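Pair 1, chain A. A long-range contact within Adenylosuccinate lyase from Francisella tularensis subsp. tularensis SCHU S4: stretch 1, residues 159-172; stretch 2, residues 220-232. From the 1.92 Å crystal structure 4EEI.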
# COMPACT_ATOMS: atom_id res chain seq x y z
N VAL A 159 -5.09 -18.82 -18.21
CA VAL A 159 -5.30 -17.64 -19.03
C VAL A 159 -4.86 -16.36 -18.31
O VAL A 159 -4.38 -15.42 -18.94
CB VAL A 159 -6.75 -17.50 -19.56
CG1 VAL A 159 -7.07 -18.66 -20.50
CG2 VAL A 159 -7.76 -17.45 -18.40
N GLU A 160 -5.00 -16.33 -16.99
CA GLU A 160 -4.59 -15.15 -16.23
C GLU A 160 -3.07 -15.00 -16.25
O GLU A 160 -2.54 -13.92 -16.49
CB GLU A 160 -5.10 -15.19 -14.79
CG GLU A 160 -4.66 -13.97 -13.98
CD GLU A 160 -5.18 -13.96 -12.54
OE1 GLU A 160 -5.74 -15.00 -12.09
OE2 GLU A 160 -5.00 -12.92 -11.86
N PHE A 161 -2.36 -16.10 -15.98
CA PHE A 161 -0.90 -16.09 -16.05
C PHE A 161 -0.41 -15.81 -17.47
O PHE A 161 0.64 -15.19 -17.64
CB PHE A 161 -0.31 -17.40 -15.50
CG PHE A 161 -0.25 -17.45 -14.00
CD1 PHE A 161 0.74 -16.74 -13.31
CD2 PHE A 161 -1.19 -18.17 -13.26
CE1 PHE A 161 0.81 -16.76 -11.91
CE2 PHE A 161 -1.13 -18.21 -11.86
CZ PHE A 161 -0.13 -17.50 -11.19
N LYS A 162 -1.15 -16.25 -18.49
CA LYS A 162 -0.80 -15.89 -19.88
C LYS A 162 -0.99 -14.39 -20.16
O LYS A 162 -0.25 -13.79 -20.96
CB LYS A 162 -1.58 -16.73 -20.90
CG LYS A 162 -1.16 -18.20 -20.96
CD LYS A 162 0.12 -18.40 -21.77
CE LYS A 162 -0.13 -18.15 -23.24
NZ LYS A 162 1.13 -17.84 -23.99
N ARG A 163 -2.00 -13.78 -19.55
CA ARG A 163 -2.15 -12.33 -19.69
C ARG A 163 -0.92 -11.64 -19.11
O ARG A 163 -0.41 -10.67 -19.69
CB ARG A 163 -3.44 -11.83 -19.02
CG ARG A 163 -4.72 -12.20 -19.77
CD ARG A 163 -5.95 -11.48 -19.20
NE ARG A 163 -6.37 -11.95 -17.87
CZ ARG A 163 -7.17 -13.00 -17.67
NH1 ARG A 163 -7.59 -13.72 -18.70
NH2 ARG A 163 -7.54 -13.34 -16.44
N ARG A 164 -0.42 -12.15 -17.99
CA ARG A 164 0.77 -11.57 -17.37
C ARG A 164 2.02 -11.87 -18.20
O ARG A 164 2.91 -11.02 -18.32
CB ARG A 164 0.96 -12.11 -15.95
CG ARG A 164 -0.23 -11.85 -15.02
CD ARG A 164 -0.36 -10.38 -14.59
NE ARG A 164 -0.91 -9.53 -15.65
CZ ARG A 164 -2.20 -9.45 -15.95
NH1 ARG A 164 -2.61 -8.66 -16.94
NH2 ARG A 164 -3.09 -10.15 -15.26
N LEU A 165 2.07 -13.05 -18.80
CA LEU A 165 3.22 -13.41 -19.63
C LEU A 165 3.31 -12.48 -20.83
O LEU A 165 4.40 -12.03 -21.21
CB LEU A 165 3.17 -14.89 -20.06
CG LEU A 165 4.31 -15.34 -20.96
CD1 LEU A 165 5.65 -15.28 -20.22
CD2 LEU A 165 4.06 -16.75 -21.48
N LYS A 166 2.17 -12.16 -21.45
CA LYS A 166 2.20 -11.20 -22.54
C LYS A 166 2.66 -9.81 -22.08
O LYS A 166 3.43 -9.16 -22.78
CB LYS A 166 0.84 -11.11 -23.25
CG LYS A 166 0.86 -10.18 -24.47
CD LYS A 166 -0.54 -10.00 -25.05
CE LYS A 166 -0.55 -8.96 -26.18
NZ LYS A 166 -0.33 -7.55 -25.72
N ASP A 167 2.19 -9.36 -20.92
CA ASP A 167 2.65 -8.08 -20.36
C ASP A 167 4.17 -8.07 -20.24
O ASP A 167 4.83 -7.08 -20.59
CB ASP A 167 2.06 -7.82 -18.96
CG ASP A 167 0.55 -7.58 -18.96
OD1 ASP A 167 -0.00 -7.26 -20.04
OD2 ASP A 167 -0.07 -7.69 -17.87
N LEU A 168 4.74 -9.15 -19.71
CA LEU A 168 6.19 -9.22 -19.49
C LEU A 168 6.98 -9.28 -20.79
O LEU A 168 8.02 -8.62 -20.94
CB LEU A 168 6.57 -10.42 -18.60
CG LEU A 168 6.37 -10.31 -17.10
CD1 LEU A 168 6.96 -11.52 -16.40
CD2 LEU A 168 7.00 -9.03 -16.56
N LYS A 169 6.48 -10.06 -21.75
CA LYS A 169 7.15 -10.15 -23.04
C LYS A 169 7.07 -8.80 -23.77
O LYS A 169 7.99 -8.42 -24.49
CB LYS A 169 6.57 -11.29 -23.88
CG LYS A 169 6.99 -12.69 -23.38
CD LYS A 169 6.47 -13.79 -24.30
CE LYS A 169 7.13 -15.13 -23.99
NZ LYS A 169 6.56 -16.26 -24.77
N ASP A 170 5.96 -8.08 -23.59
CA ASP A 170 5.84 -6.73 -24.14
C ASP A 170 6.89 -5.81 -23.53
O ASP A 170 7.52 -5.02 -24.22
CB ASP A 170 4.45 -6.15 -23.90
CG ASP A 170 3.39 -6.73 -24.83
OD1 ASP A 170 3.77 -7.33 -25.86
OD2 ASP A 170 2.18 -6.58 -24.52
N PHE A 171 7.06 -5.90 -22.22
CA PHE A 171 8.03 -5.05 -21.53
C PHE A 171 9.43 -5.44 -21.97
O PHE A 171 10.30 -4.60 -22.13
CB PHE A 171 7.91 -5.19 -20.03
CG PHE A 171 8.72 -4.18 -19.26
CD1 PHE A 171 10.02 -4.46 -18.86
CD2 PHE A 171 8.17 -2.96 -18.94
CE1 PHE A 171 10.76 -3.51 -18.15
CE2 PHE A 171 8.90 -2.00 -18.23
CZ PHE A 171 10.20 -2.27 -17.83
N GLN A 172 9.64 -6.74 -22.16
CA GLN A 172 10.93 -7.23 -22.62
C GLN A 172 11.30 -6.63 -23.98
O GLN A 172 12.47 -6.32 -24.24
CB GLN A 172 10.93 -8.76 -22.69
CG GLN A 172 12.29 -9.38 -22.94
CD GLN A 172 12.21 -10.88 -23.03
OE1 GLN A 172 13.02 -11.61 -22.42
NE2 GLN A 172 11.24 -11.37 -23.80
N ALA A 220 9.00 1.02 -12.16
CA ALA A 220 7.71 0.93 -11.49
C ALA A 220 6.70 0.16 -12.34
O ALA A 220 5.84 -0.54 -11.82
CB ALA A 220 7.17 2.32 -11.15
N LYS A 221 6.80 0.31 -13.66
CA LYS A 221 5.87 -0.39 -14.54
C LYS A 221 6.08 -1.90 -14.42
O LYS A 221 5.12 -2.66 -14.29
CB LYS A 221 6.05 0.05 -15.99
CG LYS A 221 5.25 -0.82 -16.97
CD LYS A 221 5.20 -0.21 -18.38
CE LYS A 221 4.42 -1.11 -19.33
NZ LYS A 221 4.34 -0.48 -20.69
N LEU A 222 7.35 -2.33 -14.44
CA LEU A 222 7.68 -3.75 -14.32
C LEU A 222 7.24 -4.30 -12.97
O LEU A 222 6.64 -5.38 -12.91
CB LEU A 222 9.19 -3.97 -14.51
CG LEU A 222 9.69 -5.40 -14.29
CD1 LEU A 222 8.99 -6.38 -15.22
CD2 LEU A 222 11.20 -5.50 -14.47
N ILE A 223 7.54 -3.57 -11.91
CA ILE A 223 7.14 -3.99 -10.56
C ILE A 223 5.61 -4.07 -10.44
O ILE A 223 5.09 -4.94 -9.74
CB ILE A 223 7.76 -3.05 -9.50
CG1 ILE A 223 9.28 -3.09 -9.62
CG2 ILE A 223 7.32 -3.44 -8.09
CD1 ILE A 223 9.90 -4.45 -9.35
N SER A 224 4.90 -3.18 -11.13
CA SER A 224 3.43 -3.24 -11.18
C SER A 224 2.94 -4.51 -11.86
O SER A 224 1.94 -5.11 -11.43
CB SER A 224 2.86 -2.01 -11.88
OG SER A 224 3.12 -0.86 -11.11
N ILE A 225 3.61 -4.91 -12.93
CA ILE A 225 3.27 -6.20 -13.55
C ILE A 225 3.52 -7.35 -12.57
O ILE A 225 2.74 -8.29 -12.47
CB ILE A 225 4.08 -6.44 -14.84
CG1 ILE A 225 3.75 -5.37 -15.89
CG2 ILE A 225 3.78 -7.83 -15.41
CD1 ILE A 225 4.71 -5.39 -17.08
N HIS A 226 4.63 -7.28 -11.84
CA HIS A 226 4.94 -8.32 -10.87
C HIS A 226 3.88 -8.35 -9.76
O HIS A 226 3.56 -9.42 -9.23
CB HIS A 226 6.35 -8.10 -10.29
CG HIS A 226 7.45 -8.55 -11.21
ND1 HIS A 226 8.76 -8.64 -10.80
CD2 HIS A 226 7.42 -8.94 -12.50
CE1 HIS A 226 9.50 -9.07 -11.81
NE2 HIS A 226 8.71 -9.28 -12.85
N GLY A 227 3.33 -7.19 -9.43
CA GLY A 227 2.25 -7.10 -8.45
C GLY A 227 0.99 -7.82 -8.92
O GLY A 227 0.28 -8.46 -8.12
N LEU A 228 0.70 -7.71 -10.21
CA LEU A 228 -0.46 -8.38 -10.80
C LEU A 228 -0.24 -9.89 -10.83
O LEU A 228 -1.17 -10.67 -10.61
CB LEU A 228 -0.72 -7.87 -12.22
CG LEU A 228 -1.18 -6.42 -12.36
CD1 LEU A 228 -1.08 -5.98 -13.81
CD2 LEU A 228 -2.62 -6.27 -11.89
N ILE A 229 1.00 -10.29 -11.11
CA ILE A 229 1.35 -11.71 -11.05
C ILE A 229 1.14 -12.23 -9.62
O ILE A 229 0.66 -13.34 -9.42
CB ILE A 229 2.81 -11.95 -11.49
CG1 ILE A 229 2.96 -11.65 -12.98
CG2 ILE A 229 3.25 -13.41 -11.19
CD1 ILE A 229 4.40 -11.65 -13.49
N ALA A 230 1.49 -11.40 -8.64
CA ALA A 230 1.34 -11.79 -7.24
C ALA A 230 -0.12 -12.08 -6.90
O ALA A 230 -0.42 -13.01 -6.16
CB ALA A 230 1.92 -10.71 -6.31
N SER A 231 -1.03 -11.27 -7.44
CA SER A 231 -2.46 -11.55 -7.27
C SER A 231 -2.89 -12.86 -7.93
O SER A 231 -3.75 -13.57 -7.42
CB SER A 231 -3.30 -10.41 -7.84
OG SER A 231 -3.25 -9.30 -6.96
N ALA A 232 -2.31 -13.16 -9.09
CA ALA A 232 -2.57 -14.43 -9.77
C ALA A 232 -2.06 -15.61 -8.93
O ALA A 232 -2.73 -16.65 -8.82
CB ALA A 232 -1.91 -14.43 -11.14
O HOH W 1 -2.99 -11.30 -12.45
O HOH W 2 -4.61 -17.48 -10.83
O HOH W 3 -6.12 -12.91 -9.59

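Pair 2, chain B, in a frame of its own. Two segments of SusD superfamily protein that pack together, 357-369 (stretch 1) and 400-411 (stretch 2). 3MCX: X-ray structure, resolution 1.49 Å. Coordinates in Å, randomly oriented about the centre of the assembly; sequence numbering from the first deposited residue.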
# COMPACT_ATOMS: atom_id res chain seq x y z
N SER B 357 -0.85 -13.38 1.37
CA SER B 357 -1.77 -13.29 2.52
C SER B 357 -2.87 -12.24 2.27
O SER B 357 -4.04 -12.46 2.67
CB SER B 357 -1.05 -12.93 3.83
OG SER B 357 -0.33 -14.02 4.37
N GLU B 358 -2.53 -11.12 1.62
CA GLU B 358 -3.54 -10.09 1.36
C GLU B 358 -4.60 -10.65 0.43
O GLU B 358 -5.78 -10.34 0.57
CB GLU B 358 -2.94 -8.81 0.78
CG GLU B 358 -4.01 -7.79 0.46
CD GLU B 358 -3.50 -6.54 -0.23
OE1 GLU B 358 -2.30 -6.27 -0.14
OE2 GLU B 358 -4.31 -5.85 -0.88
N VAL B 359 -4.16 -11.43 -0.54
CA VAL B 359 -5.06 -11.99 -1.55
C VAL B 359 -6.08 -12.93 -0.87
O VAL B 359 -7.27 -12.87 -1.16
CB VAL B 359 -4.29 -12.71 -2.69
CG1 VAL B 359 -5.27 -13.37 -3.65
CG2 VAL B 359 -3.38 -11.73 -3.43
N TYR B 360 -5.61 -13.79 0.03
CA TYR B 360 -6.52 -14.66 0.79
C TYR B 360 -7.51 -13.83 1.63
O TYR B 360 -8.69 -14.16 1.69
CB TYR B 360 -5.73 -15.63 1.69
CG TYR B 360 -5.23 -16.89 1.03
CD1 TYR B 360 -4.20 -16.88 0.09
CD2 TYR B 360 -5.81 -18.11 1.34
CE1 TYR B 360 -3.77 -18.05 -0.50
CE2 TYR B 360 -5.39 -19.29 0.77
CZ TYR B 360 -4.38 -19.26 -0.18
OH TYR B 360 -3.99 -20.48 -0.75
N LEU B 361 -7.02 -12.78 2.27
CA LEU B 361 -7.86 -11.91 3.10
C LEU B 361 -8.89 -11.14 2.26
O LEU B 361 -10.04 -11.00 2.65
CB LEU B 361 -6.99 -11.00 3.99
CG LEU B 361 -6.25 -11.76 5.10
CD1 LEU B 361 -5.05 -10.94 5.58
CD2 LEU B 361 -7.23 -12.22 6.24
N ASN B 362 -8.46 -10.69 1.08
CA ASN B 362 -9.36 -10.04 0.11
C ASN B 362 -10.46 -10.98 -0.30
O ASN B 362 -11.62 -10.60 -0.37
CB ASN B 362 -8.59 -9.58 -1.14
CG ASN B 362 -7.70 -8.38 -0.90
OD1 ASN B 362 -7.72 -7.76 0.16
ND2 ASN B 362 -6.87 -8.03 -1.93
N ALA B 363 -10.11 -12.24 -0.60
CA ALA B 363 -11.14 -13.23 -0.91
C ALA B 363 -12.11 -13.46 0.26
O ALA B 363 -13.32 -13.57 0.06
CB ALA B 363 -10.49 -14.58 -1.36
N ALA B 364 -11.57 -13.59 1.47
CA ALA B 364 -12.42 -13.83 2.62
C ALA B 364 -13.43 -12.69 2.81
O ALA B 364 -14.62 -12.96 3.00
CB ALA B 364 -11.59 -14.02 3.87
N GLU B 365 -12.94 -11.46 2.72
CA GLU B 365 -13.78 -10.26 2.92
C GLU B 365 -14.80 -10.14 1.76
O GLU B 365 -15.98 -9.93 2.00
CB GLU B 365 -12.93 -9.01 3.04
CG GLU B 365 -13.72 -7.74 3.36
CD GLU B 365 -12.85 -6.52 3.51
OE1 GLU B 365 -11.59 -6.64 3.64
OE2 GLU B 365 -13.43 -5.40 3.48
N ALA B 366 -14.35 -10.32 0.52
CA ALA B 366 -15.24 -10.22 -0.62
C ALA B 366 -16.33 -11.28 -0.56
O ALA B 366 -17.49 -11.01 -0.88
CB ALA B 366 -14.47 -10.31 -1.93
N GLY B 367 -15.98 -12.49 -0.12
CA GLY B 367 -16.95 -13.57 -0.01
C GLY B 367 -18.03 -13.28 1.02
O GLY B 367 -19.23 -13.41 0.78
N LEU B 368 -17.59 -12.88 2.21
CA LEU B 368 -18.52 -12.56 3.28
C LEU B 368 -19.45 -11.42 2.87
O LEU B 368 -20.64 -11.52 3.05
CB LEU B 368 -17.79 -12.21 4.57
CG LEU B 368 -18.70 -12.01 5.78
CD1 LEU B 368 -19.46 -13.27 6.14
CD2 LEU B 368 -17.87 -11.56 6.96
N LYS B 369 -18.89 -10.38 2.26
CA LYS B 369 -19.68 -9.21 1.84
C LYS B 369 -20.69 -9.55 0.75
O LYS B 369 -21.83 -9.05 0.76
CB LYS B 369 -18.78 -8.06 1.42
CG LYS B 369 -18.03 -7.37 2.57
CD LYS B 369 -18.95 -6.69 3.59
CE LYS B 369 -19.78 -5.57 3.01
NZ LYS B 369 -20.77 -5.04 4.02
N THR B 400 -18.92 -17.69 13.60
CA THR B 400 -17.91 -16.74 14.07
C THR B 400 -17.17 -16.05 12.91
O THR B 400 -16.32 -15.22 13.12
CB THR B 400 -16.91 -17.40 15.05
OG1 THR B 400 -16.26 -18.50 14.39
CG2 THR B 400 -17.65 -17.90 16.31
N PHE B 401 -17.56 -16.37 11.69
CA PHE B 401 -17.01 -15.73 10.51
C PHE B 401 -17.72 -14.40 10.28
O PHE B 401 -18.72 -14.34 9.55
CB PHE B 401 -17.17 -16.65 9.30
CG PHE B 401 -16.56 -16.14 8.00
CD1 PHE B 401 -15.29 -15.57 7.96
CD2 PHE B 401 -17.25 -16.31 6.78
CE1 PHE B 401 -14.72 -15.13 6.77
CE2 PHE B 401 -16.68 -15.84 5.58
CZ PHE B 401 -15.42 -15.29 5.58
N THR B 402 -17.21 -13.36 10.93
CA THR B 402 -17.80 -12.03 10.89
C THR B 402 -16.84 -11.05 10.19
O THR B 402 -15.63 -11.28 10.09
CB THR B 402 -18.06 -11.49 12.28
OG1 THR B 402 -16.80 -11.28 12.91
CG2 THR B 402 -18.94 -12.49 13.14
N LEU B 403 -17.36 -9.92 9.72
CA LEU B 403 -16.51 -8.89 9.17
C LEU B 403 -15.46 -8.42 10.18
O LEU B 403 -14.31 -8.28 9.84
CB LEU B 403 -17.38 -7.72 8.70
CG LEU B 403 -16.61 -6.57 8.06
CD1 LEU B 403 -15.80 -6.99 6.81
CD2 LEU B 403 -17.59 -5.38 7.73
N ASP B 404 -15.86 -8.19 11.43
CA ASP B 404 -14.90 -7.71 12.42
C ASP B 404 -13.78 -8.72 12.58
O ASP B 404 -12.62 -8.33 12.72
CB ASP B 404 -15.58 -7.50 13.77
CG ASP B 404 -14.63 -6.88 14.80
OD1 ASP B 404 -14.09 -5.79 14.53
OD2 ASP B 404 -14.43 -7.52 15.85
N ARG B 405 -14.10 -10.01 12.56
CA ARG B 405 -13.03 -11.00 12.67
C ARG B 405 -12.04 -10.97 11.52
O ARG B 405 -10.82 -11.10 11.72
CB ARG B 405 -13.59 -12.38 12.87
CG ARG B 405 -12.52 -13.42 13.25
CD ARG B 405 -11.91 -13.09 14.61
NE ARG B 405 -10.83 -14.00 15.00
CZ ARG B 405 -9.57 -13.91 14.59
NH1 ARG B 405 -9.19 -13.01 13.67
NH2 ARG B 405 -8.70 -14.82 15.04
N ILE B 406 -12.52 -10.73 10.30
CA ILE B 406 -11.66 -10.57 9.15
C ILE B 406 -10.79 -9.32 9.28
O ILE B 406 -9.57 -9.34 9.04
CB ILE B 406 -12.46 -10.48 7.84
CG1 ILE B 406 -13.25 -11.77 7.58
CG2 ILE B 406 -11.52 -10.20 6.67
CD1 ILE B 406 -14.26 -11.61 6.42
N LEU B 407 -11.42 -8.21 9.67
CA LEU B 407 -10.71 -6.95 9.78
C LEU B 407 -9.64 -6.97 10.87
O LEU B 407 -8.57 -6.39 10.68
CB LEU B 407 -11.73 -5.79 9.95
CG LEU B 407 -12.67 -5.61 8.74
CD1 LEU B 407 -13.53 -4.32 8.97
CD2 LEU B 407 -11.95 -5.48 7.40
N LYS B 408 -9.95 -7.62 12.01
CA LYS B 408 -8.91 -7.89 13.01
C LYS B 408 -7.74 -8.68 12.43
O LYS B 408 -6.59 -8.32 12.66
CB LYS B 408 -9.46 -8.65 14.21
CG LYS B 408 -10.30 -7.82 15.18
CD LYS B 408 -10.65 -8.62 16.43
CE LYS B 408 -11.29 -7.82 17.54
NZ LYS B 408 -11.46 -8.63 18.81
N GLU B 409 -8.01 -9.74 11.68
CA GLU B 409 -6.92 -10.52 11.11
C GLU B 409 -6.10 -9.71 10.14
O GLU B 409 -4.86 -9.82 10.12
CB GLU B 409 -7.48 -11.78 10.42
CG GLU B 409 -6.43 -12.86 10.22
CD GLU B 409 -5.87 -13.38 11.51
OE1 GLU B 409 -6.52 -13.28 12.57
OE2 GLU B 409 -4.75 -13.92 11.45
N ARG B 410 -6.75 -8.87 9.33
CA ARG B 410 -6.02 -8.00 8.42
C ARG B 410 -5.11 -7.03 9.14
O ARG B 410 -3.98 -6.77 8.70
CB ARG B 410 -6.97 -7.20 7.52
CG ARG B 410 -7.76 -8.04 6.49
CD ARG B 410 -8.72 -7.18 5.64
NE ARG B 410 -7.96 -6.23 4.85
CZ ARG B 410 -7.46 -6.42 3.63
NH1 ARG B 410 -7.76 -7.50 2.92
NH2 ARG B 410 -6.73 -5.49 3.11
N ARG B 411 -5.59 -6.46 10.24
CA ARG B 411 -4.77 -5.54 11.04
C ARG B 411 -3.51 -6.26 11.56
O ARG B 411 -2.41 -5.71 11.54
CB ARG B 411 -5.56 -4.91 12.18
CG ARG B 411 -6.51 -3.83 11.66
CD ARG B 411 -7.49 -3.46 12.74
NE ARG B 411 -6.84 -2.84 13.89
CZ ARG B 411 -7.43 -2.65 15.07
NH1 ARG B 411 -8.69 -3.06 15.29
NH2 ARG B 411 -6.75 -2.06 16.06
O HOH W 4 -6.65 -5.24 0.20

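Both pairs set two helices side by side and nearly antiparallel, with axes 9.9 Å apart at 169° in pair 1 and 10.1 Å apart at 165° in pair 2. Fourteen central residues superpose to 0.4 Å, so the backbones pose almost the same problem and the side chains answer it differently.

Two matched positions carry the same residue in the same rotamer: Ile225(A) with Ile406(B) (m, t, centres 0.3 Å apart) and Leu222(A) with Leu403(B) (t, p, centres 0.5 Å apart). Each isoleucine points toward the opposite helix and packs against the residue one position before the knob shared by both pairs as well as the knob itself: Asp167(A) and Leu168(A) in pair 1, Ala364(B) and Glu365(B) in pair 2.

The knob shared by both pairs is where the chemistry changes. Leu168(A) and Glu365(B) coincide, and each sits in a hole of four matching positions. In pair 1 that hole is Leu222(A), Ile225(A), His226(A) and Ile229(A), and the leucine fills it by apolar contact, its CD2 lying 3.6 Å from both Leu222(A) CD1 and Ile225(A) CG2. In pair 2 the last corner is Arg410(B) in place of Ile229(A), which gives the buried glutamate a counter-charge. The salt bridge is long, Glu365(B) OE1 to Arg410(B) NE 3.8 Å, and the oxygen lies well out of the guanidinium plane, so charge alone links them. The aliphatic part of the glutamate still packs, with CG 4.1 Å from Leu403(B) CD1.

Arginine appears in both contacts, but on opposite helices. Arg164(A), matched by Leu361(B), packs its CD 3.5 Å from Leu228(A) CB and folds back to Asp167(A) of its own helix, where NH1 bonds OD2 at 2.9 Å in a salt bridge. Its NH2 reaches across through water 1, which accepts from it at 3.0 Å and donates to Leu228(A) O at 2.7 Å. Arg410(B) crosses directly: its NH1 donates to Asn362(B) OD1 at 2.8 Å, the one direct hydrogen bond between stretches in either pair. Water 4 reinforces it, accepting from Arg410(B) NH2 at 2.9 Å and donating to Asn362(B) OD1 at 2.7 Å.

At the matched position Phe171(A) = Leu368(B), the phenylalanine lays a ring face over Leu222(A) CB, 4.1 Å from the ring centroid. Leu368(B) instead sends CD2 to within 3.3 Å of Leu403(B) N, beside the helix start that Thr402(B) caps.

Read for its rules, the same backbone hole holds a leucine in pair 1 and a glutamate in pair 2; the glutamate has a counter-charge at one corner of the hole, and its oxygens also find hydrogen-bonding partners elsewhere in the structure.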